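Local coordinates for protein ATP-dependent DNA helicase PIF1 (Candida albicans, PDB 7OTJ) that probably couples ATP hydrolysis to 5'-3' unwinding of DNA, including G-quadruplexes, to keep the nuclear and mitochondrial genomes stable, at residues S455-K468 / L480-F494. Numbering follows the deposited sequence.
Sequences SQGQTLSKVVVDMK and LSRAVSRAGLQVLNF. With K (potassium ion), chain I; ALF (tetrafluoroaluminate ion), chain F; PO4 (phosphate ion), chain Q.
Arg482 lies against the turn 455-458, its CG beside Ser455 OG and its CD against the carbonyl oxygens of Ser455 and Gln458. Bent at chi2 (-55°) and chi3 (93°), the chain turns its guanidinium edge to the tetrafluoroaluminate, NH1 donating to F4 at 2.6 Å and NH2 to F2 at 2.8 Å. Gln456 CA sits over one guanidinium face. NH1 adds a weak bond to Gln458 O, NH2 also donates to Ser481 OG, and NE is held by Val478 O; together these bonds should hold the group's rotation. The backbones join here too, Leu460 N giving a hydrogen bond to Arg482 O and Val484 N one to Leu460 O, while Leu460 CD1 rests on Arg482 CB.

Beyond Gly488 the two segments run as parallel strands, 463-466 beside 489-492, with Val465 N to Gln490 O (2.7 Å) and Leu492 N to Val465 O among the rungs. On one face Val465 spreads its two methyls: CG1, anti to the backbone N (chi1 174°), touches Leu480 CD2, the two side chains crossing at about a right angle, and CG2 meets Leu489 CD1 at 3.9 Å. Met467 SD continues this apolar layer against Val491 CG1 and approaches the Phe494 ring obliquely in a Met-aromatic contact, 4.5 Å from its centroid. On the other face Val464 and Gln490 lie side by side, next to Asp466; Asn493, just past the strand end, brings ND2 to Asp466 OD1 (3.1 Å) from above the carboxylate plane. Asp466 O binds a potassium ion together with Glu242.

Strand 463-466, helix 475-481 and strand 489-492 form a beta-alpha-beta unit at the edge of the second RecA-like domain of this superfamily 1 helicase. Arg482 reaches from it into the ATP site, where Lys31, Gln147 and Arg191 also hold the tetrafluoroaluminate, consistent with an arginine finger acting on the gamma-phosphoryl group, whose transition state ADP with tetrafluoroaluminate mimics.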
ATOM      1  N   SER A 455      -1.886  -3.179  -5.420  1.00 49.20           N
ATOM      2  CA  SER A 455      -1.624  -4.581  -5.122  1.00 47.89           C
ATOM      3  C   SER A 455      -0.171  -4.839  -4.760  1.00 44.02           C
ATOM      4  O   SER A 455       0.113  -5.846  -4.103  1.00 46.20           O
ATOM      5  CB  SER A 455      -1.993  -5.471  -6.311  1.00 43.36           C
ATOM      6  OG  SER A 455      -1.084  -5.284  -7.386  1.00 44.29           O
ATOM      7  N   GLN A 456       0.747  -3.959  -5.160  1.00 41.46           N
ATOM      8  CA  GLN A 456       2.163  -4.216  -4.939  1.00 43.44           C
ATOM      9  C   GLN A 456       2.442  -4.377  -3.449  1.00 47.56           C
ATOM     10  O   GLN A 456       2.221  -3.452  -2.659  1.00 43.24           O
ATOM     11  CB  GLN A 456       3.014  -3.102  -5.542  1.00 39.03           C
ATOM     12  CG  GLN A 456       4.507  -3.380  -5.439  1.00 38.80           C
ATOM     13  CD  GLN A 456       5.346  -2.419  -6.257  1.00 39.00           C
ATOM     14  OE1 GLN A 456       5.039  -2.133  -7.411  1.00 46.80           O
ATOM     15  NE2 GLN A 456       6.420  -1.920  -5.662  1.00 45.46           N
ATOM     16  N   GLY A 457       2.901  -5.571  -3.073  1.00 49.83           N
ATOM     17  CA  GLY A 457       3.108  -5.963  -1.697  1.00 39.62           C
ATOM     18  C   GLY A 457       2.141  -7.020  -1.211  1.00 41.57           C
ATOM     19  O   GLY A 457       2.425  -7.692  -0.208  1.00 46.32           O
ATOM     20  N   GLN A 458       1.013  -7.192  -1.891  1.00 43.24           N
ATOM     21  CA  GLN A 458       0.007  -8.146  -1.459  1.00 48.79           C
ATOM     22  C   GLN A 458       0.295  -9.532  -2.027  1.00 48.56           C
ATOM     23  O   GLN A 458       0.940  -9.685  -3.070  1.00 43.77           O
ATOM     24  CB  GLN A 458      -1.391  -7.683  -1.879  1.00 46.15           C
ATOM     25  CG  GLN A 458      -1.823  -6.359  -1.255  1.00 44.31           C
ATOM     26  CD  GLN A 458      -1.914  -6.423   0.259  1.00 53.54           C
ATOM     27  OE1 GLN A 458      -2.357  -7.424   0.825  1.00 63.98           O
ATOM     28  NE2 GLN A 458      -1.487  -5.352   0.925  1.00 54.49           N
ATOM     29  N   THR A 459      -0.197 -10.543  -1.320  1.00 46.29           N
ATOM     30  CA  THR A 459      -0.209 -11.921  -1.788  1.00 44.71           C
ATOM     31  C   THR A 459      -1.660 -12.328  -2.007  1.00 50.15           C
ATOM     32  O   THR A 459      -2.499 -12.141  -1.117  1.00 51.48           O
ATOM     33  CB  THR A 459       0.467 -12.850  -0.778  1.00 43.13           C
ATOM     34  OG1 THR A 459       1.867 -12.552  -0.713  1.00 53.44           O
ATOM     35  CG2 THR A 459       0.284 -14.297  -1.179  1.00 43.90           C
ATOM     36  N   LEU A 460      -1.958 -12.868  -3.187  1.00 44.98           N
ATOM     37  CA  LEU A 460      -3.322 -13.212  -3.571  1.00 45.64           C
ATOM     38  C   LEU A 460      -3.382 -14.677  -3.978  1.00 54.06           C
ATOM     39  O   LEU A 460      -2.695 -15.093  -4.918  1.00 49.82           O
ATOM     40  CB  LEU A 460      -3.800 -12.318  -4.716  1.00 49.31           C
ATOM     41  CG  LEU A 460      -3.634 -10.816  -4.483  1.00 47.03           C
ATOM     42  CD1 LEU A 460      -3.848 -10.029  -5.757  1.00 49.65           C
ATOM     43  CD2 LEU A 460      -4.599 -10.361  -3.413  1.00 50.17           C
ATOM     44  N   SER A 461      -4.212 -15.453  -3.275  1.00 56.11           N
ATOM     45  CA  SER A 461      -4.386 -16.860  -3.615  1.00 50.65           C
ATOM     46  C   SER A 461      -5.025 -17.020  -4.988  1.00 56.12           C
ATOM     47  O   SER A 461      -4.505 -17.742  -5.847  1.00 47.04           O
ATOM     48  CB  SER A 461      -5.238 -17.551  -2.552  1.00 48.21           C
ATOM     49  OG  SER A 461      -4.496 -17.764  -1.372  1.00 56.55           O
ATOM     50  N   LYS A 462      -6.144 -16.336  -5.218  1.00 52.05           N
ATOM     51  CA  LYS A 462      -6.897 -16.443  -6.460  1.00 47.63           C
ATOM     52  C   LYS A 462      -7.106 -15.044  -7.018  1.00 55.20           C
ATOM     53  O   LYS A 462      -7.649 -14.174  -6.330  1.00 65.41           O
ATOM     54  CB  LYS A 462      -8.226 -17.157  -6.222  1.00 51.95           C
ATOM     55  CG  LYS A 462      -8.025 -18.600  -5.773  1.00 60.75           C
ATOM     56  CD  LYS A 462      -9.324 -19.366  -5.688  1.00 61.48           C
ATOM     57  CE  LYS A 462      -9.082 -20.778  -5.176  1.00 84.80           C
ATOM     58  NZ  LYS A 462      -8.002 -21.484  -5.925  1.00 78.54           N
ATOM     59  N   VAL A 463      -6.659 -14.823  -8.252  1.00 46.31           N
ATOM     60  CA  VAL A 463      -6.626 -13.481  -8.824  1.00 50.31           C
ATOM     61  C   VAL A 463      -6.726 -13.585 -10.341  1.00 52.72           C
ATOM     62  O   VAL A 463      -6.090 -14.443 -10.962  1.00 56.18           O
ATOM     63  CB  VAL A 463      -5.351 -12.721  -8.379  1.00 53.57           C
ATOM     64  CG1 VAL A 463      -4.104 -13.568  -8.606  1.00 43.90           C
ATOM     65  CG2 VAL A 463      -5.234 -11.374  -9.084  1.00 43.44           C
ATOM     66  N   VAL A 464      -7.531 -12.712 -10.941  1.00 46.71           N
ATOM     67  CA  VAL A 464      -7.579 -12.552 -12.391  1.00 50.73           C
ATOM     68  C   VAL A 464      -6.939 -11.214 -12.735  1.00 50.22           C
ATOM     69  O   VAL A 464      -7.306 -10.176 -12.171  1.00 54.33           O
ATOM     70  CB  VAL A 464      -9.012 -12.656 -12.951  1.00 51.38           C
ATOM     71  CG1 VAL A 464     -10.002 -11.907 -12.094  1.00 48.50           C
ATOM     72  CG2 VAL A 464      -9.053 -12.123 -14.365  1.00 48.99           C
ATOM     73  N   VAL A 465      -5.965 -11.245 -13.639  1.00 51.30           N
ATOM     74  CA  VAL A 465      -5.188 -10.075 -14.031  1.00 48.07           C
ATOM     75  C   VAL A 465      -5.562  -9.715 -15.461  1.00 52.67           C
ATOM     76  O   VAL A 465      -5.455 -10.549 -16.369  1.00 57.05           O
ATOM     77  CB  VAL A 465      -3.677 -10.326 -13.909  1.00 50.65           C
ATOM     78  CG1 VAL A 465      -2.895  -9.133 -14.464  1.00 43.76           C
ATOM     79  CG2 VAL A 465      -3.297 -10.592 -12.462  1.00 48.67           C
ATOM     80  N   ASP A 466      -6.004  -8.478 -15.664  1.00 52.22           N
ATOM     81  CA  ASP A 466      -6.357  -7.974 -16.985  1.00 50.91           C
ATOM     82  C   ASP A 466      -5.280  -6.981 -17.396  1.00 52.84           C
ATOM     83  O   ASP A 466      -5.210  -5.873 -16.856  1.00 61.37           O
ATOM     84  CB  ASP A 466      -7.736  -7.320 -16.982  1.00 60.97           C
ATOM     85  CG  ASP A 466      -8.168  -6.858 -18.369  1.00 58.28           C
ATOM     86  OD1 ASP A 466      -7.402  -7.061 -19.334  1.00 55.22           O
ATOM     87  OD2 ASP A 466      -9.273  -6.291 -18.495  1.00 59.50           O
ATOM     88  N   MET A 467      -4.436  -7.384 -18.344  1.00 54.36           N
ATOM     89  CA  MET A 467      -3.292  -6.588 -18.758  1.00 52.70           C
ATOM     90  C   MET A 467      -3.637  -5.550 -19.819  1.00 59.02           C
ATOM     91  O   MET A 467      -2.722  -4.981 -20.427  1.00 58.55           O
ATOM     92  CB  MET A 467      -2.183  -7.511 -19.257  1.00 47.35           C
ATOM     93  CG  MET A 467      -1.732  -8.481 -18.186  1.00 46.26           C
ATOM     94  SD  MET A 467      -0.458  -9.609 -18.734  1.00 52.12           S
ATOM     95  CE  MET A 467       0.743  -8.474 -19.412  1.00 47.39           C
ATOM     96  N   LYS A 468      -4.927  -5.245 -19.997  1.00 62.95           N
ATOM     97  CA  LYS A 468      -5.384  -4.486 -21.159  1.00 56.37           C
ATOM     98  C   LYS A 468      -4.747  -3.102 -21.214  1.00 59.90           C
ATOM     99  O   LYS A 468      -4.230  -2.685 -22.257  1.00 58.24           O
ATOM    100  CB  LYS A 468      -6.911  -4.374 -21.139  1.00 57.12           C
ATOM    101  CG  LYS A 468      -7.554  -3.904 -22.449  1.00 66.67           C
ATOM    102  CD  LYS A 468      -7.910  -5.093 -23.345  1.00 78.42           C
ATOM    103  CE  LYS A 468      -8.742  -4.697 -24.563  1.00 77.50           C
ATOM    104  NZ  LYS A 468      -9.279  -5.904 -25.273  1.00 63.41           N
ATOM    105  N   LEU A 480       1.399  -9.963 -12.310  1.00 41.65           N
ATOM    106  CA  LEU A 480       1.460 -11.411 -12.415  1.00 46.13           C
ATOM    107  C   LEU A 480       2.121 -12.065 -11.206  1.00 42.65           C
ATOM    108  O   LEU A 480       1.817 -13.225 -10.911  1.00 49.45           O
ATOM    109  CB  LEU A 480       2.188 -11.798 -13.707  1.00 49.68           C
ATOM    110  CG  LEU A 480       1.529 -11.227 -14.975  1.00 46.83           C
ATOM    111  CD1 LEU A 480       2.291 -11.587 -16.241  1.00 47.54           C
ATOM    112  CD2 LEU A 480       0.075 -11.676 -15.068  1.00 44.08           C
ATOM    113  N   SER A 481       2.962 -11.344 -10.466  1.00 44.66           N
ATOM    114  CA  SER A 481       3.674 -11.938  -9.339  1.00 48.57           C
ATOM    115  C   SER A 481       2.887 -11.888  -8.035  1.00 46.57           C
ATOM    116  O   SER A 481       3.378 -12.380  -7.015  1.00 42.56           O
ATOM    117  CB  SER A 481       5.032 -11.259  -9.146  1.00 42.24           C
ATOM    118  OG  SER A 481       4.894  -9.856  -9.055  1.00 40.59           O
ATOM    119  N   ARG A 482       1.684 -11.309  -8.044  1.00 48.25           N
ATOM    120  CA  ARG A 482       0.823 -11.367  -6.868  1.00 43.82           C
ATOM    121  C   ARG A 482       0.298 -12.770  -6.605  1.00 44.74           C
ATOM    122  O   ARG A 482      -0.064 -13.079  -5.465  1.00 50.84           O
ATOM    123  CB  ARG A 482      -0.369 -10.418  -7.024  1.00 45.49           C
ATOM    124  CG  ARG A 482      -0.013  -8.957  -7.275  1.00 46.31           C
ATOM    125  CD  ARG A 482       0.899  -8.419  -6.206  1.00 42.67           C
ATOM    126  NE  ARG A 482       2.309  -8.534  -6.563  1.00 48.27           N
ATOM    127  CZ  ARG A 482       3.302  -8.457  -5.689  1.00 42.66           C
ATOM    128  NH1 ARG A 482       3.072  -8.299  -4.396  1.00 43.00           N
ATOM    129  NH2 ARG A 482       4.556  -8.553  -6.121  1.00 51.47           N
ATOM    130  N   ALA A 483       0.250 -13.619  -7.627  1.00 42.21           N
ATOM    131  CA  ALA A 483      -0.396 -14.919  -7.513  1.00 43.08           C
ATOM    132  C   ALA A 483       0.470 -15.918  -6.759  1.00 44.07           C
ATOM    133  O   ALA A 483       1.692 -15.968  -6.932  1.00 49.46           O
ATOM    134  CB  ALA A 483      -0.732 -15.474  -8.899  1.00 55.64           C
ATOM    135  N   VAL A 484      -0.180 -16.711  -5.907  1.00 46.35           N
ATOM    136  CA  VAL A 484       0.489 -17.839  -5.271  1.00 48.64           C
ATOM    137  C   VAL A 484       0.805 -18.923  -6.297  1.00 50.22           C
ATOM    138  O   VAL A 484       1.913 -19.470  -6.325  1.00 47.45           O
ATOM    139  CB  VAL A 484      -0.380 -18.376  -4.118  1.00 49.18           C
ATOM    140  CG1 VAL A 484       0.158 -19.706  -3.592  1.00 47.09           C
ATOM    141  CG2 VAL A 484      -0.458 -17.345  -3.003  1.00 45.65           C
ATOM    142  N   SER A 485      -0.152 -19.247  -7.162  1.00 55.72           N
ATOM    143  CA  SER A 485       0.023 -20.341  -8.108  1.00 58.54           C
ATOM    144  C   SER A 485      -0.670 -20.013  -9.419  1.00 51.85           C
ATOM    145  O   SER A 485      -1.572 -19.175  -9.481  1.00 53.12           O
ATOM    146  CB  SER A 485      -0.527 -21.653  -7.559  1.00 56.23           C
ATOM    147  OG  SER A 485      -1.933 -21.572  -7.450  1.00 51.60           O
ATOM    148  N   ARG A 486      -0.243 -20.702 -10.478  1.00 57.90           N
ATOM    149  CA  ARG A 486      -0.915 -20.533 -11.759  1.00 51.31           C
ATOM    150  C   ARG A 486      -2.342 -21.060 -11.719  1.00 49.02           C
ATOM    151  O   ARG A 486      -3.217 -20.516 -12.400  1.00 56.93           O
ATOM    152  CB  ARG A 486      -0.133 -21.231 -12.867  1.00 50.08           C
ATOM    153  CG  ARG A 486       1.118 -20.487 -13.293  1.00 53.86           C
ATOM    154  CD  ARG A 486       1.817 -21.216 -14.416  1.00 48.66           C
ATOM    155  NE  ARG A 486       2.472 -22.425 -13.942  1.00 49.25           N
ATOM    156  CZ  ARG A 486       3.116 -23.284 -14.720  1.00 50.20           C
ATOM    157  NH1 ARG A 486       3.115 -23.159 -16.038  1.00 50.82           N
ATOM    158  NH2 ARG A 486       3.788 -24.286 -14.161  1.00 50.70           N
ATOM    159  N   ALA A 487      -2.607 -22.090 -10.912  1.00 53.21           N
ATOM    160  CA  ALA A 487      -3.964 -22.626 -10.838  1.00 54.70           C
ATOM    161  C   ALA A 487      -4.943 -21.614 -10.259  1.00 52.23           C
ATOM    162  O   ALA A 487      -6.148 -21.713 -10.511  1.00 51.83           O
ATOM    163  CB  ALA A 487      -3.995 -23.912 -10.016  1.00 52.30           C
ATOM    164  N   GLY A 488      -4.463 -20.656  -9.466  1.00 54.27           N
ATOM    165  CA  GLY A 488      -5.366 -19.630  -8.985  1.00 49.14           C
ATOM    166  C   GLY A 488      -5.153 -18.293  -9.663  1.00 47.98           C
ATOM    167  O   GLY A 488      -5.511 -17.251  -9.113  1.00 53.72           O
ATOM    168  N   LEU A 489      -4.629 -18.314 -10.886  1.00 50.11           N
ATOM    169  CA  LEU A 489      -4.358 -17.094 -11.638  1.00 47.08           C
ATOM    170  C   LEU A 489      -4.964 -17.193 -13.028  1.00 51.51           C
ATOM    171  O   LEU A 489      -4.731 -18.173 -13.741  1.00 48.98           O
ATOM    172  CB  LEU A 489      -2.850 -16.844 -11.753  1.00 46.11           C
ATOM    173  CG  LEU A 489      -2.402 -15.837 -12.815  1.00 45.68           C
ATOM    174  CD1 LEU A 489      -2.822 -14.429 -12.437  1.00 44.88           C
ATOM    175  CD2 LEU A 489      -0.905 -15.921 -13.016  1.00 50.34           C
ATOM    176  N   GLN A 490      -5.702 -16.161 -13.426  1.00 50.79           N
ATOM    177  CA  GLN A 490      -6.191 -16.012 -14.790  1.00 49.14           C
ATOM    178  C   GLN A 490      -5.617 -14.730 -15.372  1.00 48.33           C
ATOM    179  O   GLN A 490      -5.696 -13.670 -14.742  1.00 47.39           O
ATOM    180  CB  GLN A 490      -7.723 -15.979 -14.843  1.00 50.38           C
ATOM    181  CG  GLN A 490      -8.273 -15.668 -16.233  1.00 51.62           C
ATOM    182  CD  GLN A 490      -9.783 -15.509 -16.250  1.00 58.29           C
ATOM    183  OE1 GLN A 490     -10.371 -14.927 -15.341  1.00 52.55           O
ATOM    184  NE2 GLN A 490     -10.418 -16.035 -17.291  1.00 56.81           N
ATOM    185  N   VAL A 491      -5.058 -14.821 -16.574  1.00 48.89           N
ATOM    186  CA  VAL A 491      -4.417 -13.692 -17.238  1.00 48.45           C
ATOM    187  C   VAL A 491      -5.219 -13.357 -18.486  1.00 52.56           C
ATOM    188  O   VAL A 491      -5.415 -14.215 -19.357  1.00 51.30           O
ATOM    189  CB  VAL A 491      -2.953 -13.988 -17.594  1.00 48.10           C
ATOM    190  CG1 VAL A 491      -2.336 -12.793 -18.317  1.00 47.95           C
ATOM    191  CG2 VAL A 491      -2.154 -14.326 -16.339  1.00 53.37           C
ATOM    192  N   LEU A 492      -5.702 -12.123 -18.560  1.00 50.81           N
ATOM    193  CA  LEU A 492      -6.439 -11.640 -19.717  1.00 51.27           C
ATOM    194  C   LEU A 492      -5.597 -10.630 -20.487  1.00 59.30           C
ATOM    195  O   LEU A 492      -4.942  -9.767 -19.890  1.00 60.43           O
ATOM    196  CB  LEU A 492      -7.771 -11.009 -19.296  1.00 52.41           C
ATOM    197  CG  LEU A 492      -8.756 -11.920 -18.554  1.00 56.14           C
ATOM    198  CD1 LEU A 492      -9.995 -11.143 -18.139  1.00 52.47           C
ATOM    199  CD2 LEU A 492      -9.134 -13.134 -19.387  1.00 53.82           C
ATOM    200  N   ASN A 493      -5.614 -10.757 -21.815  1.00 64.12           N
ATOM    201  CA  ASN A 493      -4.987  -9.803 -22.733  1.00 59.88           C
ATOM    202  C   ASN A 493      -3.480  -9.691 -22.516  1.00 53.92           C
ATOM    203  O   ASN A 493      -2.902  -8.610 -22.645  1.00 53.36           O
ATOM    204  CB  ASN A 493      -5.648  -8.430 -22.617  1.00 53.33           C
ATOM    205  CG  ASN A 493      -7.109  -8.460 -22.998  1.00 63.77           C
ATOM    206  OD1 ASN A 493      -7.450  -8.498 -24.181  1.00 73.92           O
ATOM    207  ND2 ASN A 493      -7.985  -8.435 -21.998  1.00 54.18           N
ATOM    208  N   PHE A 494      -2.829 -10.827 -22.267  1.00 56.38           N
ATOM    209  CA  PHE A 494      -1.383 -10.839 -22.096  1.00 51.65           C
ATOM    210  C   PHE A 494      -0.701 -10.482 -23.407  1.00 57.05           C
ATOM    211  O   PHE A 494      -1.147 -10.878 -24.486  1.00 62.26           O
ATOM    212  CB  PHE A 494      -0.889 -12.206 -21.620  1.00 50.74           C
ATOM    213  CG  PHE A 494       0.610 -12.281 -21.456  1.00 55.01           C
ATOM    214  CD1 PHE A 494       1.434 -12.588 -22.530  1.00 58.64           C
ATOM    215  CD2 PHE A 494       1.199 -12.029 -20.226  1.00 59.93           C
ATOM    216  CE1 PHE A 494       2.808 -12.636 -22.381  1.00 58.92           C
ATOM    217  CE2 PHE A 494       2.570 -12.078 -20.070  1.00 55.56           C
ATOM    218  CZ  PHE A 494       3.377 -12.384 -21.149  1.00 54.92           C
TER
HETATM  219  K     K I1005      -5.451  -2.941 -17.307  1.00 93.30           K
HETATM  220 AL   ALF F1002       6.514  -8.093  -2.944  1.00 47.52          AL
HETATM  221  F1  ALF F1002       6.712  -6.809  -1.725  1.00 46.36           F
HETATM  222  F2  ALF F1002       6.302  -9.386  -4.157  1.00 48.45           F
HETATM  223  F3  ALF F1002       8.228  -7.868  -3.389  1.00 39.66           F
HETATM  224  F4  ALF F1002       4.821  -8.383  -2.454  1.00 43.25           F
HETATM  225  P   PO4 Q1013       3.122 -27.568 -15.843  1.00 97.84           P
HETATM  226  O1  PO4 Q1013       4.317 -26.738 -15.427  1.00 71.87           O
HETATM  227  O2  PO4 Q1013       1.842 -26.784 -15.662  1.00 86.27           O
HETATM  228  O3  PO4 Q1013       3.074 -28.846 -15.035  1.00 74.72           O
HETATM  229  O4  PO4 Q1013       3.252 -27.921 -17.301  1.00 78.40           O
HETATM  230  O   HOH W   1       5.927  -6.150  -4.268  1.00 42.46           O